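Long-range contacts in putative capsid protein of prophage (Escherichia coli CFT073, PDB 3BQW), which is of unknown function but probably serves as the major coat protein from which the phage head is assembled: residues Arg126-Ala131 / Glu327-His332; Gln12-Leu17 / Thr309-Tyr314; Asn205-Gly210 / Asp280-Gly285; Ser69-Asp74 / Arg158-Trp163. All coordinates share one frame; numbering follows the deposited sequence.

Contact 1 (Arg126-Ala131 / Glu327-His332); sequences RRQINA and EYVQTH
Gln-128 OE1 is gripped by one hydrogen bond, a short one of 2.6 Å donated by Thr-331 OG1. The bond lies in the plane of the OE1 carbonyl and meets it at 151°. Helix 113-146 here packs on strand 327-338, an element pair that probably corresponds to the long spine helix and sheet of the P-domain in the HK97-like capsid fold. The segment axes approach to 8.4 Å at 30°, and Gln-128 bridges two alternate strand residues, the backbone oxygen of Val-329 and the hydroxyl of Thr-331. Its CG stands anti to the carbonyl carbon (chi1 -74°) and the chain beyond is extended, which carries the amide straight to the strand. There NE2 donates to Val-329 O at 3.0 Å. That donor sits well above the Val-329 carbonyl plane, although the acceptor lies near the plane of the glutamine amide. The two bonds together fix the rotation of the amide and settle which end is oxygen. Thr-331 N also lies near OE1, but its angle is too poor for a bond; it pairs with the backbone of Pro-89 instead. All touching residues are buried, so the amide pairs its polar ends inside the protein. Val-329 CG1 stands 3.6 Å from Gln-128 NE2, and beside the polar pair Ile-129 CD1 rests 3.9 Å from Thr-331 CG2, the two side chains crossing at about a right angle.

Contact 2 (Gln12-Leu17 / Thr309-Tyr314); sequences QLFAYL and TQNMFY
Phe-14 drives the tip of its ring into the irregular segment 309-314, and this is the tightly packed part of the contact. Its CE2 comes to 3.4 Å from Phe-313 O, and the oxygen lies at the edge of the ring, near its plane. Tyr-314 CD1 also meets that edge, 4.0 Å from Phe-14 CZ, with the two side chains crossing at about a right angle. Asn-311 approaches tip to tip: its ND2 is 3.8 Å from Phe-14 CZ, and the amide is turned only 24° from the ring plane. The amide is steadied from its own segment's side, because ND2 is hydrogen-bonded to Ala-308 O. One turn further along helix 10-17, Leu-17 CD2 touches Phe-313 CB at 3.8 Å, crossing it at about a right angle. CG of Leu-17 is anti to the backbone N (chi1 -154°), and Ile-129 of the long helix 113-146 packs on both Leu-17 and Phe-313.

The solvent side is looser: Gln-12 and Ala-15 on the helix and Gln-310 on the loop are exposed and do not meet the opposite segment, Gln-310 NE2 bonding instead to Thr-41 O. Phe-14, Asn-311 and Phe-313 are themselves only partly covered. The contact thus seats the N-terminal helix on the loop that leads from helix 301-305 into strand 314-319.

Apolar packing, with Phe-14 also edging up to a carbonyl and an amide, joins the segments; van der Waals contact therefore probably matters more than directed bonding.

Contact 3 (Asn205-Gly210 / Asp280-Gly285); sequences NVMIMG and DLLVLG
Six backbone hydrogen bonds pair Asn-205-Gly-210 with Asp-280-Gly-285 as neighbouring antiparallel strands, ending in a classic beta bulge. In the bulge Gly-285 O accepts from two donors, Asn-205 N at 2.9 Å and Val-206 N at 3.1 Å; the first lies in the carbonyl plane, the second 30° out of it. The ladder is tightest in the middle, where Val-283 N donates to Ile-208 O at 2.7 Å. At the far end Gly-210 N meets Leu-281 O at 2.8 Å with a nearly straight angle of 174°.

On one face Met-207 and Leu-284 lie side by side, CB to CD2 at 3.7 Å. The Met-207 chain bends at chi3, and its SD comes 4.1 Å from Leu-282 CD1. Helix 211-218, for which Gly-210 is the N-cap residue, covers this face through Val-213, Trp-214 and Leu-217. The other face carries Val-206, Ile-208 and Val-283; helix 30-35 packs there, placing Phe-31, Leu-34 and Phe-35 against Ile-208. Strand 206-209 is also flanked by the parallel strand 257-267, so it lies inside the sheet. A sheet covered by helices on both faces is consistent with the A-domain of HK97-like capsid proteins. Within the bulge, Asn-205 holds CG between the backbone N and the carbonyl carbon (chi1 76°), and its OD1 accepts a hydrogen bond from Thr-287 N.

Contact 4 (Ser69-Asp74 / Arg158-Trp163); sequences SQVQRD and RYEIDW
Arg-73 sets its guanidinium against two acids of the strand 159-162, its plane turned 87° from the carboxylate of Asp-162 and 48° from that of Glu-160. NH2 lies 2.6 Å from Asp-162 OD2, a salt bridge whose hydrogen bond is weak because the angle is only 127°. NH1 forms the second salt bridge, 2.6 Å from Glu-160 OE1. A bend at chi3 brings the group round to this place. One water donates to Glu-160 OE2 at 2.6 Å and accepts weakly from Arg-73 NH1, so that it links the second oxygen of Glu-160 to the same NH1. The strands involved, 70-79 and 159-162, both pair with 61-67 in a four-stranded antiparallel sheet, one on each side of it; the hairpin 61-67/70-79 may correspond to the extended E-loop of HK97-like coat proteins. The Val-71 and Glu-160 side chains cross at about a right angle, with Val-71 CG1 3.8 Å from OE1 and CG2 3.7 Å from OE2 of Glu-160, so the methyl groups pack on the acid. Lys-164 NZ stands close to Arg-73 NH2, and the two acids probably offset this like charge. Asp-162 keeps its other oxygen, OD1, for a hydrogen bond from Lys-164 N.

Overall arrangement
Contacts 1 and 2 are neighbours, their centres 11 Å apart, and they share a core: Ile-129 CD1 packs on Phe-313 CD1 at 3.5 Å, while the backbones of His-332 and Tyr-314 join strands 327-338 and 314-319. Their segments alternate along the chain, so the N-terminal helix, the long helix 113-146 and the late strands close on one another. Contact 3 lies in the seven-stranded sheet on the opposite side of the chain's centre, its centre 32 Å from that of contact 1 and nested within the loop that contact 1 closes. Contact 4 belongs to a third sheet, centre 26 Å from contact 3, and closes before contact 3 opens. This separation is consistent with a multi-lobed capsid subunit.

Contact 1 (Arg126-Ala131 / Glu327-His332)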
# COMPACT_ATOMS: atom_id res chain seq x y z
N ARG A 126 12.18 -7.73 -8.40
CA ARG A 126 11.24 -8.07 -7.32
C ARG A 126 11.32 -7.07 -6.17
O ARG A 126 10.32 -6.72 -5.58
CB ARG A 126 11.46 -9.50 -6.78
CG ARG A 126 10.97 -10.60 -7.74
CD ARG A 126 10.89 -11.99 -7.08
NE ARG A 126 12.05 -12.35 -6.25
CZ ARG A 126 13.18 -12.90 -6.70
NH1 ARG A 126 13.35 -13.18 -7.99
NH2 ARG A 126 14.15 -13.17 -5.84
N ARG A 127 12.53 -6.65 -5.84
CA ARG A 127 12.78 -5.70 -4.76
C ARG A 127 12.25 -4.30 -5.13
O ARG A 127 11.71 -3.59 -4.29
CB ARG A 127 14.29 -5.72 -4.51
CG ARG A 127 14.89 -4.72 -3.57
CD ARG A 127 16.42 -5.02 -3.47
NE ARG A 127 16.65 -6.33 -2.84
CZ ARG A 127 17.22 -7.41 -3.40
NH1 ARG A 127 17.71 -7.41 -4.64
NH2 ARG A 127 17.32 -8.51 -2.67
N GLN A 128 12.38 -3.93 -6.40
CA GLN A 128 11.84 -2.65 -6.89
C GLN A 128 10.31 -2.60 -6.87
O GLN A 128 9.72 -1.62 -6.46
CB GLN A 128 12.40 -2.32 -8.27
CG GLN A 128 13.84 -1.89 -8.20
CD GLN A 128 14.54 -1.95 -9.53
OE1 GLN A 128 13.91 -2.13 -10.58
NE2 GLN A 128 15.85 -1.83 -9.50
N ILE A 129 9.65 -3.68 -7.28
CA ILE A 129 8.19 -3.76 -7.16
C ILE A 129 7.75 -3.73 -5.70
O ILE A 129 6.77 -3.09 -5.36
CB ILE A 129 7.64 -5.01 -7.87
CG1 ILE A 129 7.94 -4.94 -9.37
CG2 ILE A 129 6.14 -5.15 -7.63
CD1 ILE A 129 7.37 -3.76 -10.07
N ASN A 130 8.47 -4.41 -4.82
CA ASN A 130 8.16 -4.39 -3.42
C ASN A 130 8.19 -2.97 -2.90
O ASN A 130 7.39 -2.62 -2.05
CB ASN A 130 9.16 -5.21 -2.57
CG ASN A 130 8.99 -6.73 -2.70
OD1 ASN A 130 9.88 -7.47 -2.26
ND2 ASN A 130 7.89 -7.20 -3.28
N ALA A 131 9.17 -2.18 -3.34
CA ALA A 131 9.32 -0.82 -2.87
C ALA A 131 8.21 0.10 -3.39
O ALA A 131 7.78 1.02 -2.69
CB ALA A 131 10.67 -0.28 -3.27
N GLU A 327 26.28 -2.11 -14.68
CA GLU A 327 24.98 -2.53 -15.16
C GLU A 327 23.92 -2.19 -14.11
O GLU A 327 24.15 -2.33 -12.92
CB GLU A 327 25.00 -4.02 -15.46
CG GLU A 327 23.68 -4.51 -16.05
CD GLU A 327 23.66 -5.99 -16.32
OE1 GLU A 327 24.70 -6.64 -16.22
OE2 GLU A 327 22.57 -6.49 -16.65
N TYR A 328 22.76 -1.72 -14.58
CA TYR A 328 21.63 -1.33 -13.72
C TYR A 328 20.36 -2.00 -14.20
O TYR A 328 20.23 -2.33 -15.38
CB TYR A 328 21.37 0.18 -13.77
CG TYR A 328 22.50 1.00 -13.25
CD1 TYR A 328 22.61 1.26 -11.89
CD2 TYR A 328 23.47 1.51 -14.10
CE1 TYR A 328 23.65 2.01 -11.38
CE2 TYR A 328 24.52 2.26 -13.61
CZ TYR A 328 24.59 2.51 -12.24
OH TYR A 328 25.61 3.25 -11.71
N VAL A 329 19.44 -2.21 -13.26
CA VAL A 329 18.04 -2.48 -13.55
C VAL A 329 17.25 -1.40 -12.80
O VAL A 329 17.63 -0.94 -11.71
CB VAL A 329 17.58 -3.94 -13.20
CG1 VAL A 329 17.54 -4.18 -11.71
CG2 VAL A 329 16.21 -4.21 -13.77
N GLN A 330 16.17 -0.96 -13.41
CA GLN A 330 15.35 0.11 -12.87
C GLN A 330 13.91 -0.08 -13.29
O GLN A 330 13.63 -0.50 -14.42
CB GLN A 330 15.88 1.44 -13.41
CG GLN A 330 15.13 2.65 -12.98
CD GLN A 330 15.68 3.89 -13.63
OE1 GLN A 330 15.68 3.99 -14.84
NE2 GLN A 330 16.18 4.82 -12.82
N THR A 331 12.98 0.25 -12.40
CA THR A 331 11.56 0.12 -12.67
C THR A 331 10.84 1.47 -12.42
O THR A 331 10.83 2.00 -11.30
CB THR A 331 10.93 -0.98 -11.79
OG1 THR A 331 11.72 -2.18 -11.91
CG2 THR A 331 9.48 -1.26 -12.22
N HIS A 332 10.24 1.99 -13.49
CA HIS A 332 9.41 3.19 -13.46
C HIS A 332 7.97 2.88 -13.06
O HIS A 332 7.40 1.89 -13.50
CB HIS A 332 9.40 3.85 -14.84
CG HIS A 332 10.70 4.47 -15.23
ND1 HIS A 332 11.86 3.73 -15.36
CD2 HIS A 332 11.04 5.74 -15.50
CE1 HIS A 332 12.85 4.53 -15.71
NE2 HIS A 332 12.38 5.76 -15.78

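Contact 2 (Gln12-Leu17 / Thr309-Tyr314)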
# COMPACT_ATOMS: atom_id res chain seq x y z
N GLN A 12 11.80 -8.70 -22.60
CA GLN A 12 12.41 -9.77 -21.80
C GLN A 12 12.14 -9.56 -20.31
O GLN A 12 11.81 -10.49 -19.58
CB GLN A 12 13.91 -9.88 -22.11
CG GLN A 12 14.17 -10.41 -23.54
CD GLN A 12 15.57 -10.10 -24.11
OE1 GLN A 12 16.55 -9.91 -23.38
NE2 GLN A 12 15.65 -10.05 -25.43
N LEU A 13 12.26 -8.31 -19.88
CA LEU A 13 11.93 -7.95 -18.50
C LEU A 13 10.43 -8.05 -18.20
O LEU A 13 10.05 -8.51 -17.12
CB LEU A 13 12.46 -6.55 -18.20
CG LEU A 13 13.94 -6.25 -18.48
CD1 LEU A 13 14.22 -4.78 -18.31
CD2 LEU A 13 14.86 -7.07 -17.61
N PHE A 14 9.57 -7.63 -19.13
CA PHE A 14 8.11 -7.81 -18.97
C PHE A 14 7.68 -9.28 -18.90
O PHE A 14 6.72 -9.61 -18.20
CB PHE A 14 7.32 -7.13 -20.09
CG PHE A 14 7.01 -5.68 -19.84
CD1 PHE A 14 7.46 -4.70 -20.70
CD2 PHE A 14 6.27 -5.30 -18.73
CE1 PHE A 14 7.16 -3.35 -20.45
CE2 PHE A 14 5.99 -3.98 -18.48
CZ PHE A 14 6.43 -3.00 -19.34
N ALA A 15 8.37 -10.15 -19.62
CA ALA A 15 8.13 -11.60 -19.56
C ALA A 15 8.22 -12.12 -18.13
O ALA A 15 7.45 -12.98 -17.73
CB ALA A 15 9.11 -12.36 -20.49
N TYR A 16 9.17 -11.60 -17.37
CA TYR A 16 9.31 -11.98 -15.97
C TYR A 16 8.26 -11.30 -15.09
O TYR A 16 7.61 -11.94 -14.27
CB TYR A 16 10.70 -11.61 -15.46
CG TYR A 16 10.90 -12.06 -14.05
CD1 TYR A 16 11.01 -13.43 -13.76
CD2 TYR A 16 10.95 -11.16 -13.01
CE1 TYR A 16 11.17 -13.87 -12.47
CE2 TYR A 16 11.10 -11.59 -11.70
CZ TYR A 16 11.21 -12.95 -11.44
OH TYR A 16 11.39 -13.39 -10.17
N LEU A 17 8.12 -10.00 -15.28
CA LEU A 17 7.19 -9.20 -14.51
C LEU A 17 5.75 -9.74 -14.64
O LEU A 17 4.96 -9.68 -13.69
CB LEU A 17 7.29 -7.74 -14.98
CG LEU A 17 6.93 -6.57 -14.08
CD1 LEU A 17 7.57 -6.68 -12.65
CD2 LEU A 17 7.31 -5.26 -14.77
N THR A 309 3.94 3.84 -22.68
CA THR A 309 3.73 4.78 -21.59
C THR A 309 2.56 4.40 -20.67
O THR A 309 2.49 4.84 -19.50
CB THR A 309 3.50 6.21 -22.14
OG1 THR A 309 2.23 6.27 -22.81
CG2 THR A 309 4.63 6.62 -23.13
N GLN A 310 1.64 3.59 -21.18
CA GLN A 310 0.47 3.23 -20.42
C GLN A 310 0.76 1.92 -19.74
O GLN A 310 0.55 0.87 -20.31
CB GLN A 310 -0.77 3.16 -21.31
CG GLN A 310 -2.05 2.98 -20.54
CD GLN A 310 -3.29 3.48 -21.27
OE1 GLN A 310 -3.43 3.32 -22.48
NE2 GLN A 310 -4.22 4.08 -20.52
N ASN A 311 1.23 2.01 -18.50
CA ASN A 311 1.78 0.87 -17.76
C ASN A 311 1.85 1.13 -16.26
O ASN A 311 2.19 2.24 -15.86
CB ASN A 311 3.22 0.61 -18.25
CG ASN A 311 3.31 -0.52 -19.26
OD1 ASN A 311 2.77 -1.60 -19.04
ND2 ASN A 311 4.00 -0.27 -20.38
N MET A 312 1.54 0.11 -15.46
CA MET A 312 1.78 0.17 -14.01
C MET A 312 3.29 0.32 -13.77
O MET A 312 3.74 1.21 -13.04
CB MET A 312 1.27 -1.08 -13.31
CG MET A 312 -0.25 -1.34 -13.44
SD MET A 312 -0.77 -2.74 -12.41
CE MET A 312 0.08 -4.06 -13.25
N PHE A 313 4.05 -0.54 -14.43
CA PHE A 313 5.50 -0.66 -14.26
C PHE A 313 6.18 -0.67 -15.60
O PHE A 313 5.64 -1.20 -16.57
CB PHE A 313 5.87 -1.97 -13.54
CG PHE A 313 5.05 -2.22 -12.31
CD1 PHE A 313 5.13 -1.34 -11.23
CD2 PHE A 313 4.21 -3.33 -12.23
CE1 PHE A 313 4.36 -1.56 -10.08
CE2 PHE A 313 3.44 -3.56 -11.10
CZ PHE A 313 3.51 -2.67 -10.02
N TYR A 314 7.38 -0.12 -15.64
CA TYR A 314 8.21 -0.16 -16.82
C TYR A 314 9.66 -0.41 -16.40
O TYR A 314 10.34 0.50 -15.92
CB TYR A 314 8.09 1.14 -17.61
CG TYR A 314 8.75 1.08 -18.93
CD1 TYR A 314 8.06 0.63 -20.05
CD2 TYR A 314 10.08 1.48 -19.08
CE1 TYR A 314 8.69 0.55 -21.29
CE2 TYR A 314 10.69 1.43 -20.29
CZ TYR A 314 10.00 0.97 -21.39
OH TYR A 314 10.63 0.92 -22.60

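Contact 3 (Asn205-Gly210 / Asp280-Gly285)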
# COMPACT_ATOMS: atom_id res chain seq x y z
N ASN A 205 -17.61 -3.92 8.29
CA ASN A 205 -17.48 -5.38 8.28
C ASN A 205 -16.03 -5.85 8.46
O ASN A 205 -15.75 -7.04 8.42
CB ASN A 205 -18.17 -5.98 7.04
CG ASN A 205 -17.38 -5.80 5.75
OD1 ASN A 205 -16.41 -5.05 5.70
ND2 ASN A 205 -17.80 -6.51 4.69
N VAL A 206 -15.11 -4.92 8.68
CA VAL A 206 -13.72 -5.25 8.95
C VAL A 206 -13.12 -4.29 9.99
O VAL A 206 -13.38 -3.09 9.96
CB VAL A 206 -12.87 -5.32 7.64
CG1 VAL A 206 -12.76 -3.94 6.94
CG2 VAL A 206 -11.51 -5.96 7.92
N MET A 207 -12.40 -4.85 10.97
CA MET A 207 -11.62 -4.06 11.93
C MET A 207 -10.14 -4.47 11.81
O MET A 207 -9.80 -5.60 12.11
CB MET A 207 -12.14 -4.22 13.36
CG MET A 207 -11.49 -3.24 14.38
SD MET A 207 -12.17 -3.14 16.07
CE MET A 207 -12.19 -4.81 16.60
N ILE A 208 -9.32 -3.54 11.30
CA ILE A 208 -7.87 -3.71 11.19
C ILE A 208 -7.16 -2.97 12.33
O ILE A 208 -7.39 -1.78 12.54
CB ILE A 208 -7.36 -3.20 9.84
CG1 ILE A 208 -8.17 -3.84 8.69
CG2 ILE A 208 -5.88 -3.56 9.69
CD1 ILE A 208 -8.37 -2.97 7.52
N MET A 209 -6.33 -3.70 13.07
CA MET A 209 -5.81 -3.28 14.37
C MET A 209 -4.30 -3.39 14.38
O MET A 209 -3.77 -4.39 13.94
CB MET A 209 -6.27 -4.23 15.48
CG MET A 209 -7.71 -4.28 15.76
SD MET A 209 -8.11 -5.52 16.98
CE MET A 209 -8.61 -6.80 15.88
N GLY A 210 -3.64 -2.38 14.95
CA GLY A 210 -2.26 -2.52 15.37
C GLY A 210 -2.15 -3.48 16.55
O GLY A 210 -3.17 -3.86 17.15
N ASP A 280 -1.13 1.50 18.02
CA ASP A 280 -2.26 1.93 18.89
C ASP A 280 -3.49 2.39 18.11
O ASP A 280 -4.43 2.91 18.71
CB ASP A 280 -1.81 3.02 19.88
CG ASP A 280 -1.38 4.30 19.20
OD1 ASP A 280 -1.19 4.32 17.95
OD2 ASP A 280 -1.21 5.30 19.91
N LEU A 281 -3.49 2.16 16.80
CA LEU A 281 -4.60 2.49 15.90
C LEU A 281 -5.40 1.26 15.43
O LEU A 281 -4.84 0.17 15.20
CB LEU A 281 -4.11 3.22 14.63
CG LEU A 281 -3.37 4.54 14.82
CD1 LEU A 281 -2.89 5.09 13.43
CD2 LEU A 281 -4.20 5.57 15.58
N LEU A 282 -6.71 1.47 15.28
CA LEU A 282 -7.62 0.50 14.65
C LEU A 282 -8.41 1.26 13.61
O LEU A 282 -8.73 2.45 13.79
CB LEU A 282 -8.59 -0.16 15.66
CG LEU A 282 -9.69 0.67 16.36
CD1 LEU A 282 -10.97 0.71 15.46
CD2 LEU A 282 -10.02 0.17 17.80
N VAL A 283 -8.74 0.57 12.52
CA VAL A 283 -9.48 1.12 11.41
C VAL A 283 -10.72 0.27 11.20
O VAL A 283 -10.65 -0.95 11.13
CB VAL A 283 -8.65 1.11 10.12
CG1 VAL A 283 -9.47 1.62 8.94
CG2 VAL A 283 -7.40 1.95 10.29
N LEU A 284 -11.87 0.93 11.15
CA LEU A 284 -13.12 0.29 10.82
C LEU A 284 -13.48 0.66 9.40
O LEU A 284 -13.48 1.84 9.04
CB LEU A 284 -14.21 0.74 11.78
CG LEU A 284 -14.07 0.13 13.17
CD1 LEU A 284 -14.85 1.00 14.18
CD2 LEU A 284 -14.51 -1.36 13.16
N GLY A 285 -13.75 -0.36 8.58
CA GLY A 285 -14.13 -0.13 7.19
C GLY A 285 -15.05 -1.19 6.65
O GLY A 285 -15.48 -2.10 7.38

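Contact 4 (Ser69-Asp74 / Arg158-Trp163)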
# COMPACT_ATOMS: atom_id res chain seq x y z
N SER A 69 7.56 21.81 5.44
CA SER A 69 6.53 20.94 5.98
C SER A 69 5.19 21.69 6.14
O SER A 69 4.24 21.13 6.67
CB SER A 69 6.97 20.39 7.33
OG SER A 69 6.72 21.35 8.35
N GLN A 70 5.11 22.93 5.69
CA GLN A 70 3.89 23.70 5.87
C GLN A 70 2.96 23.55 4.66
O GLN A 70 3.35 23.86 3.53
CB GLN A 70 4.25 25.17 6.06
CG GLN A 70 3.12 26.02 6.63
CD GLN A 70 2.97 25.88 8.15
OE1 GLN A 70 3.70 25.11 8.80
NE2 GLN A 70 2.01 26.63 8.72
N VAL A 71 1.73 23.09 4.89
CA VAL A 71 0.73 23.04 3.83
C VAL A 71 0.11 24.43 3.66
O VAL A 71 -0.35 25.01 4.62
CB VAL A 71 -0.35 21.97 4.11
CG1 VAL A 71 -1.38 21.96 2.99
CG2 VAL A 71 0.33 20.61 4.27
N GLN A 72 0.13 24.96 2.44
CA GLN A 72 -0.48 26.26 2.10
C GLN A 72 -1.92 26.04 1.66
O GLN A 72 -2.23 26.10 0.46
CB GLN A 72 0.27 26.97 0.95
CG GLN A 72 1.79 27.01 1.06
CD GLN A 72 2.25 27.80 2.24
OE1 GLN A 72 2.32 29.03 2.19
NE2 GLN A 72 2.59 27.11 3.32
N ARG A 73 -2.81 25.83 2.62
CA ARG A 73 -4.20 25.46 2.33
C ARG A 73 -4.99 26.58 1.65
O ARG A 73 -5.99 26.32 0.98
CB ARG A 73 -4.92 25.00 3.60
CG ARG A 73 -4.42 23.68 4.21
CD ARG A 73 -5.52 23.02 5.10
NE ARG A 73 -6.54 22.40 4.25
CZ ARG A 73 -6.48 21.15 3.77
NH1 ARG A 73 -5.46 20.33 4.08
NH2 ARG A 73 -7.45 20.70 2.99
N ASP A 74 -4.55 27.83 1.82
CA ASP A 74 -5.22 28.95 1.13
C ASP A 74 -4.92 28.92 -0.35
O ASP A 74 -5.66 29.49 -1.13
CB ASP A 74 -4.83 30.31 1.75
CG ASP A 74 -5.37 30.49 3.16
OD1 ASP A 74 -6.25 29.68 3.57
OD2 ASP A 74 -4.92 31.41 3.87
N ARG A 158 6.77 18.92 -3.98
CA ARG A 158 6.01 18.30 -2.89
C ARG A 158 4.71 19.04 -2.60
O ARG A 158 4.72 20.24 -2.40
CB ARG A 158 6.89 18.31 -1.67
CG ARG A 158 6.53 17.41 -0.56
CD ARG A 158 7.79 17.20 0.27
NE ARG A 158 7.54 16.41 1.46
CZ ARG A 158 7.45 16.89 2.69
NH1 ARG A 158 7.59 18.19 2.94
NH2 ARG A 158 7.20 16.05 3.69
N TYR A 159 3.59 18.32 -2.59
CA TYR A 159 2.26 18.91 -2.28
C TYR A 159 1.37 17.91 -1.55
O TYR A 159 1.69 16.73 -1.49
CB TYR A 159 1.59 19.38 -3.56
CG TYR A 159 1.01 18.26 -4.41
CD1 TYR A 159 -0.36 17.96 -4.35
CD2 TYR A 159 1.82 17.50 -5.28
CE1 TYR A 159 -0.90 16.94 -5.09
CE2 TYR A 159 1.27 16.46 -6.07
CZ TYR A 159 -0.08 16.18 -5.95
OH TYR A 159 -0.67 15.19 -6.70
N GLU A 160 0.25 18.39 -1.00
CA GLU A 160 -0.68 17.57 -0.23
C GLU A 160 -1.94 17.31 -1.04
O GLU A 160 -2.47 18.20 -1.68
CB GLU A 160 -1.05 18.23 1.10
CG GLU A 160 -2.04 17.41 1.93
CD GLU A 160 -2.69 18.19 3.04
OE1 GLU A 160 -3.64 18.97 2.75
OE2 GLU A 160 -2.27 18.01 4.20
N ILE A 161 -2.39 16.05 -1.02
CA ILE A 161 -3.72 15.66 -1.45
C ILE A 161 -4.55 15.46 -0.19
O ILE A 161 -4.12 14.76 0.74
CB ILE A 161 -3.74 14.31 -2.22
CG1 ILE A 161 -3.02 14.43 -3.55
CG2 ILE A 161 -5.18 13.85 -2.47
CD1 ILE A 161 -2.71 13.04 -4.19
N ASP A 162 -5.73 16.05 -0.18
CA ASP A 162 -6.66 15.91 0.92
C ASP A 162 -8.01 15.43 0.38
O ASP A 162 -8.68 16.13 -0.38
CB ASP A 162 -6.79 17.24 1.65
CG ASP A 162 -7.62 17.14 2.91
OD1 ASP A 162 -8.02 16.02 3.31
OD2 ASP A 162 -7.87 18.21 3.52
N TRP A 163 -8.37 14.21 0.77
CA TRP A 163 -9.65 13.59 0.42
C TRP A 163 -10.79 14.07 1.33
O TRP A 163 -11.93 13.71 1.11
CB TRP A 163 -9.54 12.09 0.50
CG TRP A 163 -8.43 11.51 -0.39
CD1 TRP A 163 -7.24 10.98 0.02
CD2 TRP A 163 -8.42 11.47 -1.83
NE1 TRP A 163 -6.50 10.58 -1.08
CE2 TRP A 163 -7.20 10.87 -2.22
CE3 TRP A 163 -9.32 11.89 -2.82
CZ2 TRP A 163 -6.86 10.66 -3.56
CZ3 TRP A 163 -8.99 11.68 -4.15
CH2 TRP A 163 -7.76 11.07 -4.51
O HOH W 1 -2.96 19.62 6.16